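Local structure of putative uncharacterized protein gbs1890 (Streptococcus agalactiae NEM316, 4TKZ) at residues K3-A8 against V46-E51; M39-V44 against G66-N71; L59-L64 against L93-E98; V100-M105 against V113-T118. The protein probably acts as an EIIA component of the bacterial sugar phosphotransferase system, relaying a phosphoryl group toward the transporter that phosphorylates incoming sugar. All blocks are in the same frame, centred on the assembly; numbering follows the deposited sequence.

Contact 1 (K3-A8 against V46-E51)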
loop_
_atom_site.group_PDB
_atom_site.type_symbol
_atom_site.label_atom_id
_atom_site.label_comp_id
_atom_site.label_asym_id
_atom_site.label_seq_id
_atom_site.Cartn_x
_atom_site.Cartn_y
_atom_site.Cartn_z
ATOM N N LYS A 3 -17.320 7.203 5.822
ATOM C CA LYS A 3 -16.030 7.787 6.179
ATOM C C LYS A 3 -14.900 6.769 6.018
ATOM O O LYS A 3 -15.028 5.614 6.433
ATOM C CB LYS A 3 -16.056 8.342 7.612
ATOM C CG LYS A 3 -14.740 8.996 8.014
ATOM C CD LYS A 3 -14.808 9.666 9.366
ATOM C CE LYS A 3 -13.438 10.169 9.781
ATOM N NZ LYS A 3 -13.523 11.168 10.891
ATOM N N ILE A 4 -13.797 7.200 5.409
ATOM C CA ILE A 4 -12.638 6.334 5.180
ATOM C C ILE A 4 -11.515 6.704 6.133
ATOM O O ILE A 4 -11.066 7.851 6.155
ATOM C CB ILE A 4 -12.145 6.466 3.715
ATOM C CG1 ILE A 4 -13.236 5.999 2.761
ATOM C CG2 ILE A 4 -10.865 5.654 3.473
ATOM C CD1 ILE A 4 -12.925 6.269 1.294
ATOM N N ILE A 5 -11.062 5.733 6.924
ATOM C CA ILE A 5 -9.992 5.988 7.869
ATOM C C ILE A 5 -8.820 5.071 7.579
ATOM O O ILE A 5 -8.962 3.841 7.543
ATOM C CB ILE A 5 -10.471 5.763 9.317
ATOM C CG1 ILE A 5 -11.705 6.615 9.593
ATOM C CG2 ILE A 5 -9.366 6.094 10.319
ATOM C CD1 ILE A 5 -12.271 6.431 11.026
ATOM N N ILE A 6 -7.657 5.675 7.380
ATOM C CA ILE A 6 -6.439 4.930 7.107
ATOM C C ILE A 6 -5.544 4.888 8.340
ATOM O O ILE A 6 -5.092 5.938 8.827
ATOM C CB ILE A 6 -5.654 5.586 5.959
ATOM C CG1 ILE A 6 -6.517 5.690 4.697
ATOM C CG2 ILE A 6 -4.389 4.788 5.642
ATOM C CD1 ILE A 6 -5.855 6.501 3.572
ATOM N N VAL A 7 -5.286 3.682 8.843
ATOM C CA VAL A 7 -4.396 3.510 9.984
ATOM C C VAL A 7 -3.236 2.616 9.592
ATOM O O VAL A 7 -3.444 1.477 9.167
ATOM C CB VAL A 7 -5.125 2.869 11.187
ATOM C CG1 VAL A 7 -4.315 3.085 12.452
ATOM C CG2 VAL A 7 -6.515 3.447 11.321
ATOM N N ALA A 8 -2.010 3.117 9.721
ATOM C CA ALA A 8 -0.848 2.330 9.322
ATOM C C ALA A 8 0.433 2.783 10.011
ATOM O O ALA A 8 0.505 3.886 10.546
ATOM C CB ALA A 8 -0.684 2.371 7.789
ATOM N N VAL A 46 -7.254 5.879 20.941
ATOM C CA VAL A 46 -7.811 7.189 21.277
ATOM C C VAL A 46 -8.109 7.956 20.003
ATOM O O VAL A 46 -9.186 8.540 19.846
ATOM C CB VAL A 46 -6.837 8.002 22.155
ATOM C CG1 VAL A 46 -7.237 9.469 22.194
ATOM C CG2 VAL A 46 -6.833 7.444 23.580
ATOM N N ALA A 47 -7.149 7.935 19.089
ATOM C CA ALA A 47 -7.307 8.631 17.821
ATOM C C ALA A 47 -8.489 8.080 17.030
ATOM O O ALA A 47 -9.302 8.844 16.491
ATOM C CB ALA A 47 -6.029 8.554 17.005
ATOM N N LEU A 48 -8.583 6.755 16.949
ATOM C CA LEU A 48 -9.662 6.133 16.178
ATOM C C LEU A 48 -11.030 6.457 16.760
ATOM O O LEU A 48 -11.935 6.837 16.016
ATOM C CB LEU A 48 -9.461 4.621 16.050
ATOM C CG LEU A 48 -10.390 3.873 15.091
ATOM C CD1 LEU A 48 -10.282 4.426 13.650
ATOM C CD2 LEU A 48 -10.075 2.391 15.093
ATOM N N GLN A 49 -11.182 6.310 18.084
ATOM C CA GLN A 49 -12.424 6.677 18.749
ATOM C C GLN A 49 -12.867 8.072 18.369
ATOM O O GLN A 49 -14.035 8.305 18.037
ATOM C CB GLN A 49 -12.244 6.657 20.270
ATOM C CG GLN A 49 -12.100 5.310 20.906
ATOM C CD GLN A 49 -11.943 5.454 22.406
ATOM O OE1 GLN A 49 -10.972 4.979 22.994
ATOM N NE2 GLN A 49 -12.886 6.148 23.027
ATOM N N ARG A 50 -11.929 9.009 18.425
ATOM C CA ARG A 50 -12.229 10.391 18.087
ATOM C C ARG A 50 -12.756 10.528 16.656
ATOM O O ARG A 50 -13.687 11.298 16.399
ATOM C CB ARG A 50 -10.986 11.261 18.307
ATOM C CG ARG A 50 -11.207 12.741 18.045
ATOM C CD ARG A 50 -10.007 13.569 18.487
ATOM N NE ARG A 50 -10.051 14.914 17.914
ATOM C CZ ARG A 50 -9.154 15.866 18.156
ATOM N NH1 ARG A 50 -8.127 15.627 18.961
ATOM N NH2 ARG A 50 -9.283 17.059 17.589
ATOM N N GLU A 51 -12.179 9.769 15.726
ATOM C CA GLU A 51 -12.585 9.889 14.325
ATOM C C GLU A 51 -13.964 9.288 14.051
ATOM O O GLU A 51 -14.609 9.658 13.079
ATOM C CB GLU A 51 -11.532 9.287 13.384
ATOM C CG GLU A 51 -10.175 9.980 13.442
ATOM C CD GLU A 51 -10.213 11.414 12.924
ATOM O OE1 GLU A 51 -11.128 11.762 12.142
ATOM O OE2 GLU A 51 -9.328 12.206 13.315
#
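Lys3 and Ile5 of the inner strand 3-9 meet Leu48 and Glu51 of helix 41-52, a helix-on-sheet layer of the parallel alpha/beta fold in which residues 46-51 run almost antiparallel to residues 3-8 (173° between the two segments, axes 10.6 Å apart at closest approach). The polar half belongs to Lys3. Its ammonium makes a salt bridge from NZ to Glu51 OE1, 2.8 Å long, and a hydrogen bond from NZ to the main-chain Glu51 O, in the carbonyl plane and on a lone pair, so one group holds both side chain and backbone near the end of the helix. A fully extended chain, starting with CG opposite the backbone N (chi1 -178°), carries NZ from the sheet to the helix; a lysine suits a buried strand position that must reach that far. Beside it lies the apolar half: Ile5 CG2 packs on Leu48 CD1 at 3.8 Å, and Ile5 CD1 touches Glu51 CB, the branched isoleucine filling the layer between strand and helix. Farther out, Val31 of strand 30-35 adjoins Lys3, Ile5 and Glu51, while Ser73 and Leu76 of helix 68-76 pack against Leu48. Glu51 bends at chi2 (-66°), stands roughly perpendicular to the Lys3 chain, and offers OE1 through its anti lone pair.

Contact 2 (M39-V44 against G66-N71)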
loop_
_atom_site.group_PDB
_atom_site.type_symbol
_atom_site.label_atom_id
_atom_site.label_comp_id
_atom_site.label_asym_id
_atom_site.label_seq_id
_atom_site.Cartn_x
_atom_site.Cartn_y
_atom_site.Cartn_z
ATOM N N MET A 39 4.469 6.189 19.581
ATOM C CA MET A 39 3.050 6.000 19.866
ATOM C C MET A 39 2.751 4.627 20.442
ATOM O O MET A 39 3.319 3.616 20.012
ATOM C CB MET A 39 2.209 6.200 18.610
ATOM C CG MET A 39 1.834 7.632 18.336
ATOM S SD MET A 39 1.012 7.732 16.733
ATOM C CE MET A 39 -0.595 7.064 17.125
ATOM N N SER A 40 1.855 4.601 21.422
ATOM C CA SER A 40 1.395 3.360 22.003
ATOM C C SER A 40 0.159 2.882 21.265
ATOM O O SER A 40 -0.441 3.618 20.475
ATOM C CB SER A 40 1.028 3.564 23.475
ATOM O OG SER A 40 -0.177 4.304 23.581
ATOM N N SER A 41 -0.223 1.641 21.537
ATOM C CA SER A 41 -1.465 1.093 21.011
ATOM C C SER A 41 -2.663 1.919 21.493
ATOM O O SER A 41 -3.583 2.200 20.725
ATOM C CB SER A 41 -1.591 -0.380 21.407
ATOM O OG SER A 41 -2.819 -0.930 20.986
ATOM N N ASN A 42 -2.658 2.322 22.763
ATOM C CA ASN A 42 -3.766 3.128 23.260
ATOM C C ASN A 42 -3.880 4.467 22.519
ATOM O O ASN A 42 -4.988 4.972 22.313
ATOM C CB ASN A 42 -3.674 3.336 24.785
ATOM C CG ASN A 42 -4.967 3.868 25.381
ATOM O OD1 ASN A 42 -5.077 5.054 25.697
ATOM N ND2 ASN A 42 -5.959 2.997 25.517
ATOM N N ASP A 43 -2.747 5.027 22.106
ATOM C CA ASP A 43 -2.741 6.288 21.363
ATOM C C ASP A 43 -3.532 6.143 20.064
ATOM O O ASP A 43 -4.315 7.027 19.691
ATOM C CB ASP A 43 -1.312 6.720 21.036
ATOM C CG ASP A 43 -0.551 7.191 22.250
ATOM O OD1 ASP A 43 -1.199 7.647 23.217
ATOM O OD2 ASP A 43 0.698 7.112 22.227
ATOM N N VAL A 44 -3.321 5.018 19.383
ATOM C CA VAL A 44 -4.078 4.685 18.179
ATOM C C VAL A 44 -5.556 4.522 18.499
ATOM O O VAL A 44 -6.418 4.999 17.757
ATOM C CB VAL A 44 -3.580 3.377 17.542
ATOM C CG1 VAL A 44 -4.344 3.094 16.260
ATOM C CG2 VAL A 44 -2.108 3.469 17.248
ATOM N N GLY A 66 -2.715 -8.311 11.685
ATOM C CA GLY A 66 -2.099 -8.687 12.944
ATOM C C GLY A 66 -1.235 -7.596 13.534
ATOM O O GLY A 66 -0.693 -7.759 14.625
ATOM N N GLY A 67 -1.104 -6.479 12.819
ATOM C CA GLY A 67 -0.378 -5.339 13.352
ATOM C C GLY A 67 -1.235 -4.478 14.273
ATOM O O GLY A 67 -2.445 -4.660 14.361
ATOM N N THR A 68 -0.606 -3.534 14.962
ATOM C CA THR A 68 -1.322 -2.662 15.905
ATOM C C THR A 68 -2.487 -1.888 15.270
ATOM O O THR A 68 -3.591 -1.903 15.809
ATOM C CB THR A 68 -0.356 -1.736 16.673
ATOM O OG1 THR A 68 0.476 -2.543 17.513
ATOM C CG2 THR A 68 -1.112 -0.718 17.543
ATOM N N PRO A 69 -2.260 -1.224 14.116
ATOM C CA PRO A 69 -3.400 -0.557 13.480
ATOM C C PRO A 69 -4.581 -1.482 13.214
ATOM O O PRO A 69 -5.727 -1.068 13.423
ATOM C CB PRO A 69 -2.812 -0.083 12.139
ATOM C CG PRO A 69 -1.389 0.172 12.439
ATOM C CD PRO A 69 -0.997 -0.913 13.421
ATOM N N PHE A 70 -4.320 -2.697 12.739
ATOM C CA PHE A 70 -5.407 -3.612 12.431
ATOM C C PHE A 70 -6.039 -4.087 13.745
ATOM O O PHE A 70 -7.266 -4.087 13.897
ATOM C CB PHE A 70 -4.891 -4.808 11.638
ATOM C CG PHE A 70 -5.936 -5.847 11.364
ATOM C CD1 PHE A 70 -6.800 -5.721 10.282
ATOM C CD2 PHE A 70 -6.058 -6.953 12.198
ATOM C CE1 PHE A 70 -7.771 -6.684 10.037
ATOM C CE2 PHE A 70 -7.018 -7.920 11.959
ATOM C CZ PHE A 70 -7.877 -7.788 10.887
ATOM N N ASN A 71 -5.195 -4.480 14.689
ATOM C CA ASN A 71 -5.685 -5.003 15.972
ATOM C C ASN A 71 -6.541 -4.005 16.756
ATOM O O ASN A 71 -7.629 -4.340 17.246
ATOM C CB ASN A 71 -4.510 -5.478 16.840
ATOM C CG ASN A 71 -3.819 -6.715 16.279
ATOM O OD1 ASN A 71 -4.335 -7.395 15.388
ATOM N ND2 ASN A 71 -2.634 -7.010 16.806
#
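Thr68 points its methyl group, not its hydroxyl, at helix 41-52: CG2 lies 3.8 Å from Ser41 OG and 3.9 Å from Ser41 CB, and Val44 CG2 comes up to the same Thr68 CG2 at 4.3 Å. The orientation follows from chi1 of Thr68 (-66°), which sets CG2 opposite the backbone N and leaves OG1 near that nitrogen. Threonine suits this border position because its methyl can join the apolar surface of buried Val44 while Ser41, short and polar, sits where the contact opens to solvent. Both segments contain the start of a helix, and these lie side by side at the C-terminal edge of the parallel sheet, the edge where doubly wound alpha/beta proteins usually place their active sites. Helix 41-52 opens with a capping box: Asp43 N bonds to Ser40 OG (3.1 Å), and Ser40 N returns a nearly straight bond to Asp43 OD2 (2.9 Å), arriving from above the carboxylate plane. Helix 68-76 has Gly67 as N-cap, preceded by Gly66, whose positive phi (87°) favours glycine. Pro69, needing no amide hydrogen in a first helical turn, turns away from helix 41-52 and packs on Phe35, Val7, His9 and Asp63, beside Val44, which also rests on Phe35 and Val7.

Contact 3 (L59-L64 against L93-E98)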
loop_
_atom_site.group_PDB
_atom_site.type_symbol
_atom_site.label_atom_id
_atom_site.label_comp_id
_atom_site.label_asym_id
_atom_site.label_seq_id
_atom_site.Cartn_x
_atom_site.Cartn_y
_atom_site.Cartn_z
ATOM N N LEU A 59 -15.289 2.876 6.953
ATOM C CA LEU A 59 -14.382 1.890 6.401
ATOM C C LEU A 59 -12.979 2.205 6.888
ATOM O O LEU A 59 -12.448 3.281 6.618
ATOM C CB LEU A 59 -14.449 1.889 4.866
ATOM C CG LEU A 59 -13.484 0.930 4.162
ATOM C CD1 LEU A 59 -13.713 -0.523 4.573
ATOM C CD2 LEU A 59 -13.594 1.081 2.659
ATOM N N VAL A 60 -12.380 1.257 7.600
ATOM C CA VAL A 60 -11.027 1.431 8.110
ATOM C C VAL A 60 -10.031 0.605 7.309
ATOM O O VAL A 60 -10.096 -0.639 7.273
ATOM C CB VAL A 60 -10.903 1.046 9.589
ATOM C CG1 VAL A 60 -9.486 1.340 10.063
ATOM C CG2 VAL A 60 -11.928 1.800 10.435
ATOM N N LEU A 61 -9.101 1.296 6.659
ATOM C CA LEU A 61 -8.118 0.613 5.838
ATOM C C LEU A 61 -6.789 0.557 6.579
ATOM O O LEU A 61 -6.204 1.587 6.896
ATOM C CB LEU A 61 -7.965 1.346 4.501
ATOM C CG LEU A 61 -9.322 1.593 3.835
ATOM C CD1 LEU A 61 -9.124 2.352 2.517
ATOM C CD2 LEU A 61 -10.029 0.256 3.596
ATOM N N THR A 62 -6.303 -0.645 6.857
ATOM C CA THR A 62 -5.075 -0.768 7.633
ATOM C C THR A 62 -4.022 -1.516 6.884
ATOM O O THR A 62 -4.337 -2.290 5.983
ATOM C CB THR A 62 -5.303 -1.511 8.959
ATOM O OG1 THR A 62 -5.567 -2.899 8.694
ATOM C CG2 THR A 62 -6.468 -0.889 9.716
ATOM N N ASP A 63 -2.770 -1.325 7.279
ATOM C CA ASP A 63 -1.677 -1.830 6.462
ATOM C C ASP A 63 -1.503 -3.335 6.493
ATOM O O ASP A 63 -1.403 -3.975 5.446
ATOM C CB ASP A 63 -0.352 -1.111 6.763
ATOM C CG ASP A 63 0.013 -1.097 8.234
ATOM O OD1 ASP A 63 -0.792 -1.521 9.091
ATOM O OD2 ASP A 63 1.138 -0.644 8.537
ATOM N N LEU A 64 -1.503 -3.901 7.691
ATOM C CA LEU A 64 -0.906 -5.208 7.882
ATOM C C LEU A 64 -1.711 -6.041 8.870
ATOM O O LEU A 64 -1.951 -5.615 9.996
ATOM C CB LEU A 64 0.521 -5.005 8.388
ATOM C CG LEU A 64 1.549 -6.119 8.269
ATOM C CD1 LEU A 64 1.708 -6.566 6.815
ATOM C CD2 LEU A 64 2.870 -5.622 8.831
ATOM N N LEU A 93 -3.000 1.057 -3.117
ATOM C CA LEU A 93 -3.673 2.233 -3.659
ATOM C C LEU A 93 -4.986 1.843 -4.338
ATOM O O LEU A 93 -5.929 2.631 -4.368
ATOM C CB LEU A 93 -2.755 3.057 -4.583
ATOM C CG LEU A 93 -3.259 4.412 -5.107
ATOM C CD1 LEU A 93 -3.702 5.334 -4.000
ATOM C CD2 LEU A 93 -2.177 5.112 -5.953
ATOM N N SER A 94 -5.055 0.623 -4.866
ATOM C CA SER A 94 -6.286 0.119 -5.473
ATOM C C SER A 94 -7.429 0.104 -4.459
ATOM O O SER A 94 -8.556 0.502 -4.775
ATOM C CB SER A 94 -6.081 -1.306 -5.997
ATOM O OG SER A 94 -5.269 -1.323 -7.157
ATOM N N MET A 95 -7.126 -0.377 -3.261
ATOM C CA MET A 95 -8.108 -0.444 -2.175
ATOM C C MET A 95 -8.638 0.958 -1.887
ATOM O O MET A 95 -9.852 1.179 -1.803
ATOM C CB MET A 95 -7.461 -1.048 -0.924
ATOM C CG MET A 95 -8.430 -1.334 0.191
ATOM S SD MET A 95 -7.599 -2.074 1.597
ATOM C CE MET A 95 -7.366 -3.750 1.012
ATOM N N LEU A 96 -7.722 1.916 -1.775
ATOM C CA LEU A 96 -8.088 3.295 -1.450
ATOM C C LEU A 96 -8.876 3.970 -2.564
ATOM O O LEU A 96 -9.897 4.618 -2.318
ATOM C CB LEU A 96 -6.835 4.122 -1.134
ATOM C CG LEU A 96 -7.078 5.575 -0.730
ATOM C CD1 LEU A 96 -8.112 5.699 0.412
ATOM C CD2 LEU A 96 -5.752 6.205 -0.322
ATOM N N MET A 97 -8.402 3.830 -3.796
ATOM C CA MET A 97 -9.085 4.479 -4.905
ATOM C C MET A 97 -10.502 3.925 -5.069
ATOM O O MET A 97 -11.447 4.678 -5.307
ATOM C CB MET A 97 -8.278 4.336 -6.199
ATOM C CG MET A 97 -6.937 5.093 -6.212
ATOM S SD MET A 97 -7.039 6.850 -5.784
ATOM C CE MET A 97 -8.194 7.416 -7.038
ATOM N N GLU A 98 -10.659 2.618 -4.909
ATOM C CA GLU A 98 -11.981 2.010 -5.062
ATOM C C GLU A 98 -12.957 2.520 -4.011
ATOM O O GLU A 98 -14.109 2.840 -4.319
ATOM C CB GLU A 98 -11.904 0.484 -4.975
ATOM C CG GLU A 98 -13.190 -0.197 -5.470
ATOM C CD GLU A 98 -13.416 0.031 -6.965
ATOM O OE1 GLU A 98 -12.757 -0.649 -7.765
ATOM O OE2 GLU A 98 -14.246 0.890 -7.336
#
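A helix covering one face of the central parallel sheet makes this buried contact: Leu61, on the inner strand 57-62, pushes its forked end against Met95 and Leu96 in the first turn of helix 93-102. The two branches of the leucine part company. CD2 meets the thioether, 3.9 Å from Met95 SD and 4.1 Å from Met95 CG, whereas CD1 meets Leu96 CD1 at 4.1 Å. The Leu61 and Met95 chains run side by side with opposed directions, while Leu96 stands roughly perpendicular to Leu61. Met95 stays extended as far as SD and then folds at chi3 (-76°), so the sulfur lies alongside the leucine methyl while the terminal CE turns off the line of the chain. An unbranched, flexible methionine can lay its thioether along the leucine, and the leucines offer branched apolar ends suited to a buried place. Around these three residues, Leu96 also reaches Ile6 of strand 3-9 and Ile16 of helix 12-24, and Leu61 touches Ile4. Met95 leans on Val116 and Ser120 of helix 110-122, while on the other face of the sheet Val60 and Thr62 of strand 57-62 pack against Ser73 of helix 68-76.

Contact 4 (V100-M105 against V113-T118)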
loop_
_atom_site.group_PDB
_atom_site.type_symbol
_atom_site.label_atom_id
_atom_site.label_comp_id
_atom_site.label_asym_id
_atom_site.label_seq_id
_atom_site.Cartn_x
_atom_site.Cartn_y
_atom_site.Cartn_z
ATOM N N VAL A 100 -12.871 5.336 -2.389
ATOM C CA VAL A 100 -13.156 6.737 -2.673
ATOM C C VAL A 100 -14.094 6.886 -3.870
ATOM O O VAL A 100 -15.097 7.599 -3.811
ATOM C CB VAL A 100 -11.858 7.513 -2.938
ATOM C CG1 VAL A 100 -12.159 8.888 -3.555
ATOM C CG2 VAL A 100 -11.039 7.649 -1.656
ATOM N N LEU A 101 -13.778 6.199 -4.957
ATOM C CA LEU A 101 -14.558 6.374 -6.181
ATOM C C LEU A 101 -15.918 5.664 -6.175
ATOM O O LEU A 101 -16.799 6.006 -6.962
ATOM C CB LEU A 101 -13.734 5.962 -7.401
ATOM C CG LEU A 101 -12.524 6.850 -7.692
ATOM C CD1 LEU A 101 -11.634 6.199 -8.740
ATOM C CD2 LEU A 101 -12.965 8.246 -8.140
ATOM N N SER A 102 -16.105 4.694 -5.286
ATOM C CA SER A 102 -17.344 3.915 -5.306
ATOM C C SER A 102 -18.272 4.126 -4.110
ATOM O O SER A 102 -19.441 3.732 -4.160
ATOM C CB SER A 102 -17.043 2.420 -5.466
ATOM O OG SER A 102 -16.640 2.114 -6.788
ATOM N N ARG A 103 -17.771 4.736 -3.040
ATOM C CA ARG A 103 -18.570 4.853 -1.813
ATOM C C ARG A 103 -19.878 5.615 -2.032
ATOM O O ARG A 103 -20.885 5.362 -1.353
ATOM C CB ARG A 103 -17.766 5.519 -0.701
ATOM C CG ARG A 103 -17.312 6.935 -1.021
ATOM C CD ARG A 103 -16.546 7.514 0.155
ATOM N NE ARG A 103 -15.871 8.762 -0.188
ATOM C CZ ARG A 103 -15.330 9.570 0.716
ATOM N NH1 ARG A 103 -15.390 9.251 2.005
ATOM N NH2 ARG A 103 -14.740 10.687 0.336
ATOM N N THR A 104 -19.842 6.543 -2.982
ATOM C CA THR A 104 -20.994 7.339 -3.395
ATOM C C THR A 104 -22.172 6.468 -3.852
ATOM O O THR A 104 -23.338 6.860 -3.716
ATOM C CB THR A 104 -20.575 8.334 -4.520
ATOM O OG1 THR A 104 -20.473 9.656 -3.976
ATOM C CG2 THR A 104 -21.557 8.335 -5.683
ATOM N N MET A 105 -21.864 5.279 -4.370
ATOM C CA MET A 105 -22.885 4.359 -4.864
ATOM C C MET A 105 -23.649 3.670 -3.745
ATOM O O MET A 105 -24.684 3.050 -3.996
ATOM C CB MET A 105 -22.256 3.265 -5.725
ATOM C CG MET A 105 -21.515 3.743 -6.954
ATOM S SD MET A 105 -20.593 2.374 -7.695
ATOM C CE MET A 105 -19.569 3.276 -8.856
ATOM N N VAL A 113 -17.648 -2.910 0.691
ATOM C CA VAL A 113 -16.417 -3.664 0.975
ATOM C C VAL A 113 -16.071 -4.758 -0.029
ATOM O O VAL A 113 -14.895 -5.004 -0.286
ATOM C CB VAL A 113 -16.415 -4.291 2.390
ATOM C CG1 VAL A 113 -16.155 -3.232 3.422
ATOM C CG2 VAL A 113 -17.713 -5.025 2.656
ATOM N N ASP A 114 -17.081 -5.419 -0.581
ATOM C CA ASP A 114 -16.839 -6.518 -1.509
ATOM C C ASP A 114 -16.186 -6.032 -2.805
ATOM O O ASP A 114 -15.317 -6.698 -3.366
ATOM C CB ASP A 114 -18.142 -7.270 -1.786
ATOM C CG ASP A 114 -18.684 -7.957 -0.544
ATOM O OD1 ASP A 114 -17.869 -8.407 0.287
ATOM O OD2 ASP A 114 -19.921 -8.032 -0.386
ATOM N N LYS A 115 -16.597 -4.857 -3.261
ATOM C CA LYS A 115 -15.998 -4.244 -4.442
ATOM C C LYS A 115 -14.575 -3.779 -4.137
ATOM O O LYS A 115 -13.685 -3.866 -4.980
ATOM C CB LYS A 115 -16.855 -3.059 -4.870
ATOM C CG LYS A 115 -16.508 -2.471 -6.205
ATOM C CD LYS A 115 -17.708 -1.713 -6.751
ATOM C CE LYS A 115 -18.982 -2.534 -6.575
ATOM N NZ LYS A 115 -20.205 -1.776 -6.955
ATOM N N VAL A 116 -14.366 -3.286 -2.920
ATOM C CA VAL A 116 -13.064 -2.768 -2.516
ATOM C C VAL A 116 -12.043 -3.901 -2.432
ATOM O O VAL A 116 -10.909 -3.766 -2.887
ATOM C CB VAL A 116 -13.172 -2.014 -1.170
ATOM C CG1 VAL A 116 -11.805 -1.762 -0.579
ATOM C CG2 VAL A 116 -13.926 -0.693 -1.364
ATOM N N ILE A 117 -12.467 -5.023 -1.865
ATOM C CA ILE A 117 -11.628 -6.211 -1.747
ATOM C C ILE A 117 -11.242 -6.745 -3.117
ATOM O O ILE A 117 -10.075 -7.071 -3.386
ATOM C CB ILE A 117 -12.385 -7.330 -1.006
ATOM C CG1 ILE A 117 -12.622 -6.950 0.454
ATOM C CG2 ILE A 117 -11.619 -8.647 -1.104
ATOM C CD1 ILE A 117 -11.356 -6.708 1.218
ATOM N N THR A 118 -12.245 -6.854 -3.976
ATOM C CA THR A 118 -12.040 -7.346 -5.332
ATOM C C THR A 118 -10.994 -6.507 -6.046
ATOM O O THR A 118 -10.042 -7.049 -6.619
ATOM C CB THR A 118 -13.357 -7.312 -6.125
ATOM O OG1 THR A 118 -14.287 -8.233 -5.539
ATOM C CG2 THR A 118 -13.118 -7.669 -7.591
#
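Lys115 supplies the whole second side of this contact, meeting Ser102 and Met105 where the end of helix 93-102 and the turn after it face helix 110-122. The van der Waals touches are light: Lys115 CD lies 4.0 Å from Ser102 OG, and Lys115 NZ lies 4.2 Å from Met105 SD. The lysine chain is extended at first and then bends at chi3 (-45°), which carries its methylenes past the serine and its ammonium on toward the methionine sulfur. Hydrogen bonding instead organises each segment. Ser102 OG is bonded to Glu98 OE2 one turn earlier, a role for which a short hydroxyl side chain is well fitted. On the other helix Asp114 O accepts both Thr118 N (3.1 Å) and Thr118 OG1 (2.9 Å), the two donors approaching from opposite faces of the carbonyl plane. Arg103, turned away from helix 110-122, donates through its guanidinium to main-chain oxygens of Ile2, Glu28 and Tyr29, tying this end to the residues just before strands 3-9 and 30-35. The contact is a light one, 88 Å² in all, with no polar bond between the segments: a partly exposed lysine lays aliphatic carbon beside a serine, and its ammonium is merely close to a thioether.

In the fold
Contacts 1 and 3 pack helices on the same parallel sheet, and contacts 2 and 4 join helical segments to one another beside it. Contacts 1 and 2 share helix 41-52, their centres 11 Å apart; contacts 3 and 4 share helix 93-102, their centres 10 Å apart. The two pairs meet through the sheet, where Ile5 O of contact 1 and Leu61 N of contact 3 are 2.7 Å apart, a probable hydrogen bond. Contacts 2 and 4 do not touch, with centres 25 Å apart. Strand 3-9 ends at His9, which corresponds to the phosphorylated histidine of related EIIA proteins and is probably the active site here; Asp63 of contact 3 bonds to His9 ND1, and Pro69 of contact 2 packs on both. Asp63 also packs on Leu93 of the second subunit.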